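Local coordinates for putative immunoglobulin A1 protease (Bacteroides ovatus, PDB 3N6Z), which probably acts as a hydrolase, a putative protease that would cleave immunoglobulin A1, at residues M69-A82 with E99-F112. Numbering follows the deposited sequence.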
HETATM    1  N   MSE A  69       7.124  -2.013 -23.073  0.70 14.54           N
HETATM    2  CA  MSE A  69       8.255  -1.721 -22.168  0.70 14.41           C
HETATM    3  C   MSE A  69       7.831  -0.857 -20.981  0.70 12.72           C
HETATM    4  O   MSE A  69       6.876  -0.086 -21.087  0.70 12.08           O
HETATM    5  CB  MSE A  69       9.387  -1.023 -22.902  0.70 19.44           C
HETATM    6  CG  MSE A  69       8.983  -0.105 -24.012  0.70 21.86           C
HETATM    7 SE   MSE A  69      10.607   0.778 -24.548  0.52 29.20          SE
HETATM    8  CE  MSE A  69      10.649   0.215 -26.400  0.70 35.30           C
ATOM      9  N   LYS A  70       8.607  -0.948 -19.890  1.00 11.95           N
ATOM     10  CA  LYS A  70       8.462  -0.133 -18.700  1.00  9.88           C
ATOM     11  C   LYS A  70       8.727   1.316 -19.009  1.00  9.46           C
ATOM     12  O   LYS A  70       9.667   1.623 -19.735  1.00 12.33           O
ATOM     13  CB  LYS A  70       9.435  -0.645 -17.636  1.00 10.94           C
ATOM     14  CG  LYS A  70       9.309   0.052 -16.300  1.00 10.27           C
ATOM     15  CD  LYS A  70       9.908  -0.712 -15.172  1.00 13.25           C
ATOM     16  CE  LYS A  70      11.390  -0.764 -15.328  1.00 15.09           C
ATOM     17  NZ  LYS A  70      12.021  -1.599 -14.228  1.00 20.33           N
ATOM     18  N   VAL A  71       7.871   2.190 -18.490  1.00  7.87           N
ATOM     19  CA  VAL A  71       8.002   3.627 -18.675  1.00  8.47           C
ATOM     20  C   VAL A  71       8.296   4.271 -17.306  1.00  7.17           C
ATOM     21  O   VAL A  71       7.732   3.889 -16.272  1.00  8.55           O
ATOM     22  CB  VAL A  71       6.743   4.233 -19.368  1.00  7.70           C
ATOM     23  CG1 VAL A  71       6.834   5.769 -19.462  1.00  9.09           C
ATOM     24  CG2 VAL A  71       6.571   3.602 -20.745  1.00  9.56           C
ATOM     25  N   TYR A  72       9.228   5.221 -17.319  1.00  7.62           N
ATOM     26  CA  TYR A  72       9.813   5.854 -16.136  1.00  7.03           C
ATOM     27  C   TYR A  72       9.251   7.268 -15.956  1.00  7.79           C
ATOM     28  O   TYR A  72       9.257   8.080 -16.902  1.00  7.72           O
ATOM     29  CB  TYR A  72      11.339   5.962 -16.243  1.00  7.07           C
ATOM     30  CG  TYR A  72      12.073   4.637 -16.191  1.00  9.16           C
ATOM     31  CD1 TYR A  72      11.975   3.705 -17.230  1.00 10.97           C
ATOM     32  CD2 TYR A  72      12.847   4.315 -15.098  1.00 11.75           C
ATOM     33  CE1 TYR A  72      12.665   2.504 -17.179  1.00 13.61           C
ATOM     34  CE2 TYR A  72      13.533   3.123 -15.044  1.00 11.24           C
ATOM     35  CZ  TYR A  72      13.422   2.208 -16.054  1.00 11.81           C
ATOM     36  OH  TYR A  72      14.145   1.008 -15.980  1.00 16.07           O
ATOM     37  N   PHE A  73       8.869   7.557 -14.723  1.00  7.79           N
ATOM     38  CA  PHE A  73       8.308   8.828 -14.304  1.00  7.41           C
ATOM     39  C   PHE A  73       8.999   9.279 -13.026  1.00  7.47           C
ATOM     40  O   PHE A  73       9.351   8.460 -12.153  1.00  8.37           O
ATOM     41  CB  PHE A  73       6.816   8.721 -14.007  1.00  7.83           C
ATOM     42  CG  PHE A  73       5.973   8.242 -15.150  1.00  7.95           C
ATOM     43  CD1 PHE A  73       5.725   6.890 -15.338  1.00  8.49           C
ATOM     44  CD2 PHE A  73       5.421   9.146 -16.051  1.00  7.94           C
ATOM     45  CE1 PHE A  73       4.919   6.447 -16.347  1.00  9.03           C
ATOM     46  CE2 PHE A  73       4.611   8.694 -17.079  1.00  8.27           C
ATOM     47  CZ  PHE A  73       4.366   7.351 -17.230  1.00  8.10           C
ATOM     48  N   GLN A  74       9.068  10.594 -12.848  1.00  8.25           N
ATOM     49  CA  GLN A  74       9.623  11.197 -11.633  1.00  7.31           C
ATOM     50  C   GLN A  74       8.851  12.466 -11.284  1.00  7.82           C
ATOM     51  O   GLN A  74       8.503  13.237 -12.174  1.00  8.64           O
ATOM     52  CB  GLN A  74      11.102  11.494 -11.835  1.00  8.82           C
ATOM     53  CG  GLN A  74      11.834  11.881 -10.563  1.00  9.34           C
ATOM     54  CD  GLN A  74      13.344  11.829 -10.730  1.00 12.70           C
ATOM     55  OE1 GLN A  74      13.909  10.860 -11.315  1.00 14.88           O
ATOM     56  NE2 GLN A  74      14.017  12.836 -10.212  1.00 15.81           N
ATOM     57  N   LEU A  75       8.591  12.663 -10.001  1.00  8.31           N
ATOM     58  CA  LEU A  75       8.053  13.954  -9.552  1.00  8.04           C
ATOM     59  C   LEU A  75       9.181  14.943  -9.343  1.00  8.77           C
ATOM     60  O   LEU A  75      10.191  14.601  -8.704  1.00  9.89           O
ATOM     61  CB  LEU A  75       7.283  13.833  -8.236  1.00  8.17           C
ATOM     62  CG  LEU A  75       6.064  12.887  -8.238  1.00  7.40           C
ATOM     63  CD1 LEU A  75       5.383  12.932  -6.861  1.00  9.95           C
ATOM     64  CD2 LEU A  75       5.073  13.309  -9.347  1.00 10.35           C
ATOM     65  N   GLY A  76       8.973  16.161  -9.818  1.00  8.61           N
ATOM     66  CA  GLY A  76       9.905  17.287  -9.587  1.00  9.54           C
ATOM     67  C   GLY A  76       9.366  18.331  -8.630  1.00 10.61           C
ATOM     68  O   GLY A  76      10.041  19.339  -8.379  1.00 12.63           O
ATOM     69  N   ALA A  77       8.184  18.081  -8.085  1.00  9.81           N
ATOM     70  CA  ALA A  77       7.484  18.967  -7.141  1.00  9.28           C
ATOM     71  C   ALA A  77       6.412  18.144  -6.443  1.00  9.36           C
ATOM     72  O   ALA A  77       5.996  17.090  -6.935  1.00  9.73           O
ATOM     73  CB  ALA A  77       6.825  20.142  -7.897  1.00 12.27           C
ATOM     74  N   ASP A  78       5.894  18.664  -5.331  1.00  9.84           N
ATOM     75  CA  ASP A  78       4.661  18.129  -4.762  1.00  9.24           C
ATOM     76  C   ASP A  78       3.537  18.389  -5.770  1.00  9.15           C
ATOM     77  O   ASP A  78       3.564  19.375  -6.497  1.00 11.05           O
ATOM     78  CB  ASP A  78       4.277  18.812  -3.439  1.00 10.08           C
ATOM     79  CG  ASP A  78       5.240  18.523  -2.280  1.00  9.70           C
ATOM     80  OD1 ASP A  78       6.061  17.579  -2.373  1.00  9.91           O
ATOM     81  OD2 ASP A  78       5.153  19.263  -1.298  1.00 12.37           O
ATOM     82  N   ILE A  79       2.566  17.487  -5.794  1.00  9.12           N
ATOM     83  CA  ILE A  79       1.466  17.528  -6.742  1.00  8.57           C
ATOM     84  C   ILE A  79       0.162  17.552  -5.964  1.00  8.96           C
ATOM     85  O   ILE A  79      -0.118  16.633  -5.200  1.00 12.76           O
ATOM     86  CB  ILE A  79       1.461  16.328  -7.703  1.00  9.21           C
ATOM     87  CG1 ILE A  79       2.839  16.173  -8.357  1.00  8.79           C
ATOM     88  CG2 ILE A  79       0.292  16.488  -8.747  1.00 10.34           C
ATOM     89  CD1 ILE A  79       3.271  17.303  -9.299  1.00 11.14           C
ATOM     90  N   ASP A  80      -0.632  18.578  -6.141  1.00  9.42           N
ATOM     91  CA  ASP A  80      -1.939  18.647  -5.471  1.00  8.31           C
ATOM     92  C   ASP A  80      -3.001  18.370  -6.527  1.00  8.54           C
ATOM     93  O   ASP A  80      -3.184  19.159  -7.463  1.00  9.52           O
ATOM     94  CB  ASP A  80      -2.145  20.002  -4.793  1.00  8.65           C
ATOM     95  CG  ASP A  80      -3.389  20.043  -3.932  1.00  8.88           C
ATOM     96  OD1 ASP A  80      -4.345  19.285  -4.206  1.00  9.56           O
ATOM     97  OD2 ASP A  80      -3.426  20.877  -2.998  1.00  9.92           O
HETATM   98  N   MSE A  81      -3.686  17.232  -6.347  1.00  8.43           N
HETATM   99  CA  MSE A  81      -4.702  16.749  -7.273  1.00  8.29           C
HETATM  100  C   MSE A  81      -6.125  17.206  -6.942  1.00  8.51           C
HETATM  101  O   MSE A  81      -7.104  16.670  -7.487  1.00  9.94           O
HETATM  102  CB  MSE A  81      -4.614  15.230  -7.383  1.00  9.46           C
HETATM  103  CG  MSE A  81      -3.307  14.764  -8.041  1.00  9.36           C
HETATM  104 SE   MSE A  81      -3.184  12.842  -8.258  0.75  6.44          SE
HETATM  105  CE  MSE A  81      -4.476  12.716  -9.728  1.00 11.16           C
ATOM    106  N   ALA A  82      -6.263  18.237  -6.109  1.00  8.92           N
ATOM    107  CA  ALA A  82      -7.585  18.791  -5.810  1.00 10.17           C
ATOM    108  C   ALA A  82      -8.296  19.173  -7.092  1.00 11.25           C
ATOM    109  O   ALA A  82      -7.687  19.731  -8.005  1.00 10.42           O
ATOM    110  CB  ALA A  82      -7.468  19.986  -4.872  1.00 12.11           C
ATOM    111  N   GLU A  99       4.089  -1.671 -17.530  1.00  7.80           N
ATOM    112  CA  GLU A  99       5.061  -1.646 -16.459  1.00  7.81           C
ATOM    113  C   GLU A  99       5.482  -0.197 -16.199  1.00  7.42           C
ATOM    114  O   GLU A  99       5.611   0.607 -17.138  1.00  7.90           O
ATOM    115  CB  GLU A  99       6.278  -2.496 -16.805  1.00  8.34           C
ATOM    116  CG  GLU A  99       5.948  -3.980 -16.965  1.00  9.06           C
ATOM    117  CD  GLU A  99       7.060  -4.765 -17.611  1.00  9.70           C
ATOM    118  OE1 GLU A  99       8.247  -4.400 -17.409  1.00 12.76           O
ATOM    119  OE2 GLU A  99       6.743  -5.767 -18.283  1.00 12.27           O
ATOM    120  N   ILE A 100       5.722   0.115 -14.929  1.00  7.31           N
ATOM    121  CA  ILE A 100       5.980   1.490 -14.500  1.00  7.48           C
ATOM    122  C   ILE A 100       7.091   1.551 -13.471  1.00  7.22           C
ATOM    123  O   ILE A 100       7.168   0.722 -12.559  1.00  8.65           O
ATOM    124  CB  ILE A 100       4.699   2.141 -13.902  1.00  7.81           C
ATOM    125  CG1 ILE A 100       3.592   2.233 -14.950  1.00  7.77           C
ATOM    126  CG2 ILE A 100       5.012   3.523 -13.285  1.00  9.03           C
ATOM    127  CD1 ILE A 100       2.205   2.573 -14.378  1.00  8.91           C
ATOM    128  N   ASP A 101       7.995   2.502 -13.662  1.00  7.56           N
ATOM    129  CA  ASP A 101       8.975   2.914 -12.657  1.00  8.04           C
ATOM    130  C   ASP A 101       8.606   4.334 -12.258  1.00  7.58           C
ATOM    131  O   ASP A 101       8.628   5.224 -13.077  1.00  8.26           O
ATOM    132  CB  ASP A 101      10.417   2.848 -13.187  1.00  8.68           C
ATOM    133  CG  ASP A 101      11.421   3.064 -12.097  1.00 10.08           C
ATOM    134  OD1 ASP A 101      11.676   4.237 -11.779  1.00 12.45           O
ATOM    135  OD2 ASP A 101      11.922   2.071 -11.535  1.00 13.65           O
ATOM    136  N   PHE A 102       8.279   4.520 -10.983  1.00  7.53           N
ATOM    137  CA  PHE A 102       7.841   5.804 -10.461  1.00  7.32           C
ATOM    138  C   PHE A 102       8.709   6.197  -9.267  1.00  7.79           C
ATOM    139  O   PHE A 102       8.799   5.454  -8.289  1.00  8.44           O
ATOM    140  CB  PHE A 102       6.364   5.720 -10.039  1.00  7.52           C
ATOM    141  CG  PHE A 102       5.758   7.062  -9.673  1.00  6.94           C
ATOM    142  CD1 PHE A 102       5.896   7.581  -8.403  1.00  8.83           C
ATOM    143  CD2 PHE A 102       5.096   7.814 -10.632  1.00  7.10           C
ATOM    144  CE1 PHE A 102       5.354   8.807  -8.062  1.00  9.63           C
ATOM    145  CE2 PHE A 102       4.578   9.035 -10.329  1.00  8.09           C
ATOM    146  CZ  PHE A 102       4.692   9.525  -9.025  1.00  9.06           C
ATOM    147  N   ASP A 103       9.348   7.353  -9.369  1.00  7.26           N
ATOM    148  CA  ASP A 103      10.147   7.908  -8.281  0.60  8.25           C
ATOM    149  C   ASP A 103       9.552   9.251  -7.881  1.00  7.60           C
ATOM    150  O   ASP A 103       9.600  10.207  -8.644  1.00  8.42           O
ATOM    151  CB  ASP A 103      11.608   8.065  -8.727  0.60  8.75           C
ATOM    152  CG  ASP A 103      12.514   8.580  -7.626  0.60 11.03           C
ATOM    153  OD1 ASP A 103      12.086   8.658  -6.446  0.60  9.53           O
ATOM    154  OD2 ASP A 103      13.688   8.875  -7.962  0.60 14.76           O
ATOM    155  N   GLY A 104       9.004   9.328  -6.683  1.00  7.64           N
ATOM    156  CA  GLY A 104       8.462  10.576  -6.191  1.00  7.57           C
ATOM    157  C   GLY A 104       9.529  11.584  -5.791  1.00  8.16           C
ATOM    158  O   GLY A 104       9.207  12.726  -5.516  1.00  9.33           O
ATOM    159  N   ASP A 105      10.774  11.123  -5.665  1.00  8.69           N
ATOM    160  CA  ASP A 105      11.894  11.981  -5.249  1.00  8.04           C
ATOM    161  C   ASP A 105      11.563  12.759  -3.968  1.00  8.99           C
ATOM    162  O   ASP A 105      11.916  13.939  -3.844  1.00 10.38           O
ATOM    163  CB  ASP A 105      12.348  12.914  -6.378  1.00  9.53           C
ATOM    164  CG  ASP A 105      13.701  13.569  -6.094  1.00 12.67           C
ATOM    165  OD1 ASP A 105      14.540  12.952  -5.391  1.00 15.19           O
ATOM    166  OD2 ASP A 105      13.918  14.678  -6.600  1.00 14.57           O
ATOM    167  N   SER A 106      10.903  12.080  -3.030  1.00  8.67           N
ATOM    168  CA  SER A 106      10.590  12.622  -1.704  1.00  9.33           C
ATOM    169  C   SER A 106       9.592  13.782  -1.732  1.00  9.10           C
ATOM    170  O   SER A 106       9.616  14.669  -0.877  1.00 11.50           O
ATOM    171  CB  SER A 106      11.871  12.995  -0.931  1.00 11.31           C
ATOM    172  OG  SER A 106      12.736  11.870  -0.881  1.00 13.43           O
ATOM    173  N   HIS A 107       8.699  13.741  -2.704  1.00  9.42           N
ATOM    174  CA  HIS A 107       7.575  14.649  -2.801  1.00  8.78           C
ATOM    175  C   HIS A 107       6.276  13.942  -2.429  1.00  9.02           C
ATOM    176  O   HIS A 107       6.203  12.705  -2.341  1.00  9.15           O
ATOM    177  CB  HIS A 107       7.461  15.242  -4.213  1.00  9.34           C
ATOM    178  CG  HIS A 107       8.666  16.001  -4.640  1.00 10.35           C
ATOM    179  ND1 HIS A 107       8.948  17.270  -4.196  1.00 18.00           N
ATOM    180  CD2 HIS A 107       9.667  15.662  -5.476  1.00 10.75           C
ATOM    181  CE1 HIS A 107      10.086  17.673  -4.747  1.00 13.84           C
ATOM    182  NE2 HIS A 107      10.539  16.723  -5.530  1.00 16.04           N
ATOM    183  N   VAL A 108       5.240  14.755  -2.250  1.00  8.97           N
ATOM    184  CA  VAL A 108       3.909  14.235  -1.930  1.00  9.08           C
ATOM    185  C   VAL A 108       2.911  14.548  -3.038  1.00  8.01           C
ATOM    186  O   VAL A 108       3.016  15.561  -3.740  1.00 10.42           O
ATOM    187  CB  VAL A 108       3.386  14.717  -0.560  1.00 10.46           C
ATOM    188  CG1 VAL A 108       4.323  14.211   0.581  1.00 11.80           C
ATOM    189  CG2 VAL A 108       3.177  16.208  -0.530  1.00 12.24           C
ATOM    190  N   ILE A 109       1.946  13.652  -3.172  1.00  7.78           N
ATOM    191  CA  ILE A 109       0.765  13.798  -4.003  1.00  7.82           C
ATOM    192  C   ILE A 109      -0.406  13.996  -3.040  1.00  7.06           C
ATOM    193  O   ILE A 109      -0.724  13.101  -2.219  1.00  8.31           O
ATOM    194  CB  ILE A 109       0.528  12.574  -4.877  1.00  7.78           C
ATOM    195  CG1 ILE A 109       1.705  12.336  -5.825  1.00  8.19           C
ATOM    196  CG2 ILE A 109      -0.782  12.727  -5.703  1.00  9.82           C
ATOM    197  CD1 ILE A 109       1.674  11.022  -6.586  1.00  9.01           C
ATOM    198  N   LYS A 110      -1.034  15.149  -3.089  1.00  7.90           N
ATOM    199  CA  LYS A 110      -2.103  15.533  -2.156  1.00  8.76           C
ATOM    200  C   LYS A 110      -3.468  15.433  -2.806  1.00  8.20           C
ATOM    201  O   LYS A 110      -3.646  15.731  -3.994  1.00  8.66           O
ATOM    202  CB  LYS A 110      -1.901  16.985  -1.656  1.00 10.84           C
ATOM    203  CG  LYS A 110      -0.614  17.274  -0.999  1.00 15.27           C
ATOM    204  CD  LYS A 110      -0.646  18.617  -0.228  1.00 17.79           C
ATOM    205  CE  LYS A 110      -1.628  18.601   0.930  1.00 20.27           C
ATOM    206  NZ  LYS A 110      -1.284  19.656   1.953  1.00 18.49           N
ATOM    207  N   ASN A 111      -4.469  15.064  -2.002  1.00  9.16           N
ATOM    208  CA  ASN A 111      -5.883  15.154  -2.407  1.00  8.51           C
ATOM    209  C   ASN A 111      -6.220  14.286  -3.625  1.00  8.78           C
ATOM    210  O   ASN A 111      -7.067  14.638  -4.445  1.00  9.83           O
ATOM    211  CB  ASN A 111      -6.272  16.640  -2.627  1.00  8.53           C
ATOM    212  CG  ASN A 111      -6.003  17.479  -1.393  1.00  9.48           C
ATOM    213  OD1 ASN A 111      -6.272  17.035  -0.271  1.00 10.80           O
ATOM    214  ND2 ASN A 111      -5.432  18.664  -1.578  1.00  9.49           N
ATOM    215  N   PHE A 112      -5.523  13.165  -3.756  1.00  8.37           N
ATOM    216  CA  PHE A 112      -5.816  12.182  -4.791  1.00  7.38           C
ATOM    217  C   PHE A 112      -7.118  11.456  -4.490  1.00  7.90           C
ATOM    218  O   PHE A 112      -7.304  10.972  -3.384  1.00 10.82           O
ATOM    219  CB  PHE A 112      -4.649  11.188  -4.905  1.00  8.27           C
ATOM    220  CG  PHE A 112      -4.965   9.962  -5.708  1.00  7.59           C
ATOM    221  CD1 PHE A 112      -5.341  10.076  -7.031  1.00  8.03           C
ATOM    222  CD2 PHE A 112      -4.825   8.692  -5.170  1.00  7.51           C
ATOM    223  CE1 PHE A 112      -5.639   8.953  -7.784  1.00  8.89           C
ATOM    224  CE2 PHE A 112      -5.122   7.538  -5.918  1.00  7.58           C
ATOM    225  CZ  PHE A 112      -5.515   7.682  -7.241  1.00  8.57           C
TER
HETATM  226  O   HOH W   1      11.057  -0.427 -11.993  1.00 15.17           O
HETATM  227  O   HOH W   2      11.542   6.746 -12.675  1.00 11.74           O
HETATM  228  O   HOH W   3      12.860  15.181  -8.988  1.00 15.41           O
HETATM  229  O   HOH W   4       8.401  18.054  -1.113  1.00 42.16           O
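V71 and F73 pair with I100 and F102 in one parallel ladder (axes 4.7 Å apart at closest approach, 12° off parallel), and I79 and D80 with I109 and K110 in a second, its register displaced by one residue. In the first ladder V71 N, F73 N and L75 N donate to E99 O, D101 O and D103 O, while D101 N and D103 N return bonds to V71 O and F73 O. The short-strand ladder repeats the pattern: I79 N bonds V108 O, K110 N reaches I79 O at 2.7 Å, and M81 N bonds K110 O.

Between the ladders D78 takes the place of a backbone acceptor. Its OD1 receives V108 N at 2.9 Å from well above the carboxylate plane, accepts a hydrogen bond from a water, and has a weak bond from H107 ND1, lying in the plane of that ring; A77 N sits over the ring's centre. L75 O is satisfied by another water, which also donates to D105 OD2 and accepts from Q74 NE2. Farther along, D80 OD1 is gripped through opposite faces of its carboxylate by N111 ND2 (2.9 Å) and A82 N, the latter closing an Asx turn.

D101, with CG anti to its own N (chi1 -171°), lays CB over the Y72 ring face, 3.8 Å from the centroid. A water links D101 OD2 to K70 NZ, whereas D101 OD1 salt-bridges R131.

On the other side, L75 CG lies 3.7 Å from F102 CZ, L75 CD1 meets I109 CG1, and SE of selenomethionine M81 approaches F112 obliquely, a Met-aromatic contact. V133 of the next strand also touches L75, F102 and I109. Two parallel ladders, a corner at S106 and inward-stacked apolar residues are characteristic of successive coils of a right-handed parallel beta-helix.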